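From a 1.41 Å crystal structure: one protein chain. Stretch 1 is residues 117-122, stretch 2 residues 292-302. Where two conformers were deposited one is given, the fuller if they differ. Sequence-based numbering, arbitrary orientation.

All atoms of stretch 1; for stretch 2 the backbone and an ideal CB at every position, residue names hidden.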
ATOM      1  N   VAL A 117      15.844  -3.143  20.021  1.00 15.78           N
ATOM      2  CA  VAL A 117      14.670  -2.252  20.028  1.00 14.65           C
ATOM      3  C   VAL A 117      13.987  -2.302  21.384  1.00 14.15           C
ATOM      4  O   VAL A 117      14.155  -3.265  22.146  1.00 14.38           O
ATOM      5  CB  VAL A 117      13.676  -2.589  18.891  1.00 14.52           C
ATOM      6  CG1 VAL A 117      14.380  -2.431  17.547  1.00 16.97           C
ATOM      7  CG2 VAL A 117      13.099  -4.004  19.057  1.00 14.32           C
ATOM      8  N   ALA A 118      13.182  -1.284  21.692  1.00 12.15           N
ATOM      9  CA  ALA A 118      12.571  -1.202  22.996  1.00 13.08           C
ATOM     10  C   ALA A 118      11.401  -2.157  23.130  1.00 13.14           C
ATOM     11  O   ALA A 118      11.050  -2.577  24.232  1.00 13.30           O
ATOM     12  CB  ALA A 118      12.076   0.230  23.255  1.00 15.64           C
ATOM     13  N   GLY A 119      10.766  -2.460  22.004  1.00 11.78           N
ATOM     14  CA  GLY A 119       9.582  -3.320  22.025  1.00 10.95           C
ATOM     15  C   GLY A 119       9.243  -3.746  20.605  1.00  8.78           C
ATOM     16  O   GLY A 119       9.758  -3.181  19.656  1.00  9.72           O
ATOM     17  N   ILE A 120       8.399  -4.769  20.490  1.00  8.38           N
ATOM     18  CA  ILE A 120       8.010  -5.317  19.195  1.00  8.52           C
ATOM     19  C   ILE A 120       6.493  -5.461  19.147  1.00  8.89           C
ATOM     20  O   ILE A 120       5.868  -5.888  20.139  1.00  9.51           O
ATOM     21  CB  ILE A 120       8.643  -6.709  19.006  1.00 10.08           C
ATOM     22  CG1 ILE A 120      10.173  -6.554  18.919  1.00 10.38           C
ATOM     23  CG2 ILE A 120       8.070  -7.426  17.764  1.00 11.55           C
ATOM     24  CD1 ILE A 120      10.923  -7.932  18.831  1.00 15.74           C
ATOM     25  N   ILE A 121       5.908  -5.087  18.013  1.00  7.82           N
ATOM     26  CA  ILE A 121       4.481  -5.307  17.740  1.00  7.70           C
ATOM     27  C   ILE A 121       4.438  -6.389  16.675  1.00  9.34           C
ATOM     28  O   ILE A 121       4.893  -6.172  15.564  1.00  9.71           O
ATOM     29  CB  ILE A 121       3.797  -4.017  17.204  1.00  7.64           C
ATOM     30  CG1 ILE A 121       3.902  -2.906  18.249  1.00  9.91           C
ATOM     31  CG2 ILE A 121       2.315  -4.313  16.833  1.00  9.78           C
ATOM     32  CD1 ILE A 121       3.687  -1.466  17.644  1.00  9.73           C
ATOM     33  N   ALA A 122       3.814  -7.525  17.003  0.50  9.26           N
ATOM     34  CA  ALA A 122       3.818  -8.723  16.159  0.50  8.43           C
ATOM     35  C   ALA A 122       2.451  -8.972  15.515  0.50  8.07           C
ATOM     36  O   ALA A 122       1.508  -9.441  16.174  0.50  6.58           O
ATOM     37  CB  ALA A 122       4.228  -9.931  17.018  0.50  9.46           C
ATOM     38  N   UNK A 292      -4.310   1.687  21.317  1.00  8.88           N
ATOM     39  CA  UNK A 292      -4.307   0.620  22.314  1.00  9.68           C
ATOM     40  C   UNK A 292      -3.004  -0.173  22.259  1.00  9.03           C
ATOM     41  O   UNK A 292      -2.410  -0.481  23.274  1.00  9.57           O
ATOM     42  CB  UNK A 292      -5.502  -0.312  22.102  1.00  9.68           C
ATOM     43  N   UNK A 293      -2.565  -0.501  21.041  1.00  7.70           N
ATOM     44  CA  UNK A 293      -1.350  -1.279  20.882  1.00  8.26           C
ATOM     45  C   UNK A 293      -0.183  -0.521  21.518  1.00  9.30           C
ATOM     46  O   UNK A 293       0.626  -1.095  22.267  1.00 10.45           O
ATOM     47  CB  UNK A 293      -1.077  -1.568  19.405  1.00  8.26           C
ATOM     48  N   UNK A 294      -0.090   0.783  21.227  1.00  8.43           N
ATOM     49  CA  UNK A 294       1.026   1.554  21.766  1.00  9.01           C
ATOM     50  C   UNK A 294       0.890   1.752  23.288  1.00  9.51           C
ATOM     51  O   UNK A 294       1.862   1.627  24.035  1.00 10.44           O
ATOM     52  CB  UNK A 294       1.111   2.910  21.063  1.00  9.01           C
ATOM     53  N   UNK A 295      -0.312   2.055  23.763  1.00  9.10           N
ATOM     54  CA  UNK A 295      -0.508   2.221  25.200  1.00 10.89           C
ATOM     55  C   UNK A 295      -0.062   0.989  25.944  1.00  9.91           C
ATOM     56  O   UNK A 295       0.630   1.092  26.954  1.00 11.01           O
ATOM     57  CB  UNK A 295      -1.973   2.525  25.518  1.00 10.89           C
ATOM     58  N   UNK A 296      -0.455  -0.182  25.456  1.00  8.19           N
ATOM     59  CA  UNK A 296      -0.152  -1.425  26.176  1.00  8.78           C
ATOM     60  C   UNK A 296       1.331  -1.774  26.040  1.00  9.57           C
ATOM     61  O   UNK A 296       1.972  -2.208  27.006  1.00 10.03           O
ATOM     62  CB  UNK A 296      -1.016  -2.574  25.652  1.00  8.78           C
ATOM     63  N   UNK A 297       1.896  -1.607  24.847  1.00  8.77           N
ATOM     64  CA  UNK A 297       3.325  -1.910  24.712  1.00  9.18           C
ATOM     65  C   UNK A 297       4.148  -1.030  25.657  1.00 10.04           C
ATOM     66  O   UNK A 297       5.105  -1.497  26.298  1.00 10.82           O
ATOM     67  CB  UNK A 297       3.783  -1.709  23.266  1.00  9.18           C
ATOM     68  N   UNK A 298       3.777   0.239  25.780  1.00  9.27           N
ATOM     69  CA  UNK A 298       4.529   1.130  26.662  1.00 12.22           C
ATOM     70  C   UNK A 298       4.388   0.694  28.138  1.00 12.72           C
ATOM     71  O   UNK A 298       5.333   0.794  28.928  1.00 12.79           O
ATOM     72  CB  UNK A 298       4.048   2.572  26.485  1.00 12.22           C
ATOM     73  N   UNK A 299       3.217   0.187  28.511  1.00 12.94           N
ATOM     74  CA  UNK A 299       3.095  -0.380  29.879  1.00 13.86           C
ATOM     75  C   UNK A 299       4.078  -1.512  30.107  1.00 14.55           C
ATOM     76  O   UNK A 299       4.741  -1.582  31.167  1.00 16.80           O
ATOM     77  CB  UNK A 299       1.673  -0.888  30.126  1.00 13.86           C
ATOM     78  N   UNK A 300       4.180  -2.417  29.141  1.00 14.71           N
ATOM     79  CA  UNK A 300       5.093  -3.537  29.279  1.00 14.33           C
ATOM     80  C   UNK A 300       6.531  -2.998  29.316  1.00 15.70           C
ATOM     81  O   UNK A 300       7.330  -3.410  30.154  1.00 15.50           O
ATOM     82  CB  UNK A 300       4.906  -4.538  28.137  1.00 14.33           C
ATOM     83  N   UNK A 301       6.858  -2.066  28.415  1.00 14.06           N
ATOM     84  CA  UNK A 301       8.214  -1.519  28.409  1.00 14.82           C
ATOM     85  C   UNK A 301       8.588  -0.925  29.756  1.00 16.48           C
ATOM     86  O   UNK A 301       9.722  -1.096  30.238  1.00 18.22           O
ATOM     87  CB  UNK A 301       8.352  -0.455  27.318  1.00 14.82           C
ATOM     88  N   UNK A 302       7.639  -0.207  30.355  1.00 15.60           N
ATOM     89  CA  UNK A 302       7.850   0.541  31.594  1.00 16.98           C
ATOM     90  C   UNK A 302       7.711  -0.313  32.847  1.00 19.02           C
ATOM     91  O   UNK A 302       7.986   0.161  33.961  1.00 20.90           O
ATOM     92  CB  UNK A 302       6.861   1.707  31.666  1.00 16.98           C
TER

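Stretch 2 has helical backbone angles at 292 to 301, and its axis passes 9.2 Å from that of the strand in stretch 1, at 142° between N-to-C directions. The register therefore runs roughly in reverse: the CA of 293 lies 7.8 Å from the CA of Ile121, and the CA of 301 lies 6.8 Å from the CA of Gly119. CB directions then sort the positions.

Position 292 has an ideal CB with no atom of stretch 1 within 5.5 Å, so the strand sets no preference. It is Thr292, whose OG1 is hydrogen-bonded elsewhere in the structure.

At 293 CA-to-CB points toward the strand, and the ideal CB stands 5.1 Å from Ile121 CG2. That gap, beside an aliphatic side chain, suits valine, isoleucine, leucine or methionine; a charge would find no partner in stretch 1. The residue is Ile293, chi1 m and chi2 t, and its CG2 meets Ile121 CD1 at 3.7 Å.

At 294 the bond points sideways and the ideal CB has no neighbour in stretch 1 within 5.5 Å. A short side chain would leave the strand untouched, whereas a longer apolar one could bend back to the end of Ile121. Ile294 does so: with chi1 and chi2 both m, its CD1 comes 4.0 Å from Ile121 CD1.

Positions 295 and 296 are out of reach, and stretch 1 cannot discriminate among side chains there. They are Glu295 and Leu296.

Position 297, one turn after 293, again points toward the strand. Its ideal CB is 5.2 Å from Ile121 CG1, and the neighbouring Gly119 has no side chain. A branched aliphatic residue of leucine or isoleucine size, or methionine, is plausible. The deposited Leu297, chi1 t and chi2 p, places CD2 3.9 Å from Ile121 CG1 and 4.3 Å from Gly119 C, while CD1 lies 3.9 Å from Ile120 O. The bare glycine matters here: an ideal CB on Gly119 would fall 3.1 Å from Leu297 CD1, a tight approach.

Positions 298, 299 and 300 have ideal CB atoms beyond 5.5 Å from stretch 1, so many residue types would serve. They are Ile298, Lys299 and Ile300, none of which touches the strand segment.

At 301 CA-to-CB points toward stretch 1, with the ideal CB 4.6 Å from Ala118 O. The carbonyl could accept a hydrogen bond, so a polar side chain is conceivable, but the methyl of Ala118 and the bare Gly119 also admit an aliphatic one. It is Ile301, chi1 m and chi2 t: CG1 packs 3.5 Å from Ala118 O, and CD1 lies 4.2 Å from Ala118 CB. An ideal CB on Gly119 would be only 3.3 Å from Ile301 CD1, again tight.

Position 302 is out of reach and open to many residues; it is Asn302.

No hydrogen bond crosses between the stretches. The 291 Å² buried, both sides summed, comes from apolar packing and van der Waals contacts with the backbone of stretch 1, that of Ala118 in the loop included.

Stretch 2, residues 292-302: TIIELLIKIIN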
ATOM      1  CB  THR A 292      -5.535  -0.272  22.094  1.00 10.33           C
ATOM      2  OG1 THR A 292      -6.698   0.543  22.315  1.00 11.32           O
ATOM      3  CG2 THR A 292      -5.556  -1.475  23.065  1.00 10.12           C
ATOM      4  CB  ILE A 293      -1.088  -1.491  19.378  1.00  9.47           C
ATOM      5  CG1 ILE A 293      -2.097  -2.486  18.786  1.00  9.75           C
ATOM      6  CG2 ILE A 293       0.354  -1.885  19.109  1.00 12.01           C
ATOM      7  CD1 ILE A 293      -2.100  -2.546  17.235  1.00 10.69           C
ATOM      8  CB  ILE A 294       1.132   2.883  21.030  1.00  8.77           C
ATOM      9  CG1 ILE A 294       1.646   2.622  19.616  1.00  8.56           C
ATOM     10  CG2 ILE A 294       2.041   3.853  21.799  1.00 10.14           C
ATOM     11  CD1 ILE A 294       3.057   2.042  19.554  1.00 10.33           C
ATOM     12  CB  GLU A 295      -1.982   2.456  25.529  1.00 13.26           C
ATOM     13  CG  GLU A 295      -2.475   3.876  25.318  1.00 24.51           C
ATOM     14  CD  GLU A 295      -1.712   4.913  26.120  1.00 17.40           C
ATOM     15  OE1 GLU A 295      -1.668   4.828  27.378  1.00 26.76           O
ATOM     16  OE2 GLU A 295      -1.173   5.815  25.485  1.00 21.42           O
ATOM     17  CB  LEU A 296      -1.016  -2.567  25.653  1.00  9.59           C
ATOM     18  CG  LEU A 296      -2.502  -2.374  25.906  1.00  9.16           C
ATOM     19  CD1 LEU A 296      -3.322  -3.455  25.197  1.00  9.42           C
ATOM     20  CD2 LEU A 296      -2.780  -2.419  27.435  1.00 12.40           C
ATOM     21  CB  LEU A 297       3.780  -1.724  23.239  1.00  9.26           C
ATOM     22  CG  LEU A 297       5.243  -2.091  22.976  1.00 11.96           C
ATOM     23  CD1 LEU A 297       5.483  -3.561  23.278  1.00 12.36           C
ATOM     24  CD2 LEU A 297       5.600  -1.750  21.512  1.00 10.38           C
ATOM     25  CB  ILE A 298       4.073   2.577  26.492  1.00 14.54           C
ATOM     26  CG1 ILE A 298       4.548   3.163  25.166  1.00 22.38           C
ATOM     27  CG2 ILE A 298       4.523   3.440  27.686  1.00 16.94           C
ATOM     28  CD1 ILE A 298       5.996   3.032  24.946  1.00 26.48           C
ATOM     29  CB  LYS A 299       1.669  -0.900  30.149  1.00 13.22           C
ATOM     30  CG  LYS A 299       0.663   0.181  30.326  1.00 17.46           C
ATOM     31  CD  LYS A 299      -0.677  -0.434  30.748  1.00 18.65           C
ATOM     32  CE  LYS A 299      -1.808   0.503  30.434  1.00 24.80           C
ATOM     33  NZ  LYS A 299      -1.741   1.683  31.308  1.00 24.42           N
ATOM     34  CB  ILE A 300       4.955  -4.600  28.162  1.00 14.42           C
ATOM     35  CG1 ILE A 300       3.518  -5.141  28.041  1.00 14.48           C
ATOM     36  CG2 ILE A 300       5.927  -5.767  28.394  1.00 16.05           C
ATOM     37  CD1 ILE A 300       3.042  -5.846  29.281  1.00 17.37           C
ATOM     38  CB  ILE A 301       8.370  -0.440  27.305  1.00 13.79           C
ATOM     39  CG1 ILE A 301       8.331  -1.096  25.922  1.00 11.45           C
ATOM     40  CG2 ILE A 301       9.654   0.406  27.548  1.00 14.05           C
ATOM     41  CD1 ILE A 301       8.218  -0.054  24.780  1.00 13.75           C
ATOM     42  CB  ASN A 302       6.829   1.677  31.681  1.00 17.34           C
ATOM     43  CG  ASN A 302       7.116   2.811  30.694  1.00 24.08           C
ATOM     44  OD1 ASN A 302       8.155   2.837  30.060  1.00 23.95           O
ATOM     45  ND2 ASN A 302       6.184   3.744  30.570  1.00 24.23           N
TER
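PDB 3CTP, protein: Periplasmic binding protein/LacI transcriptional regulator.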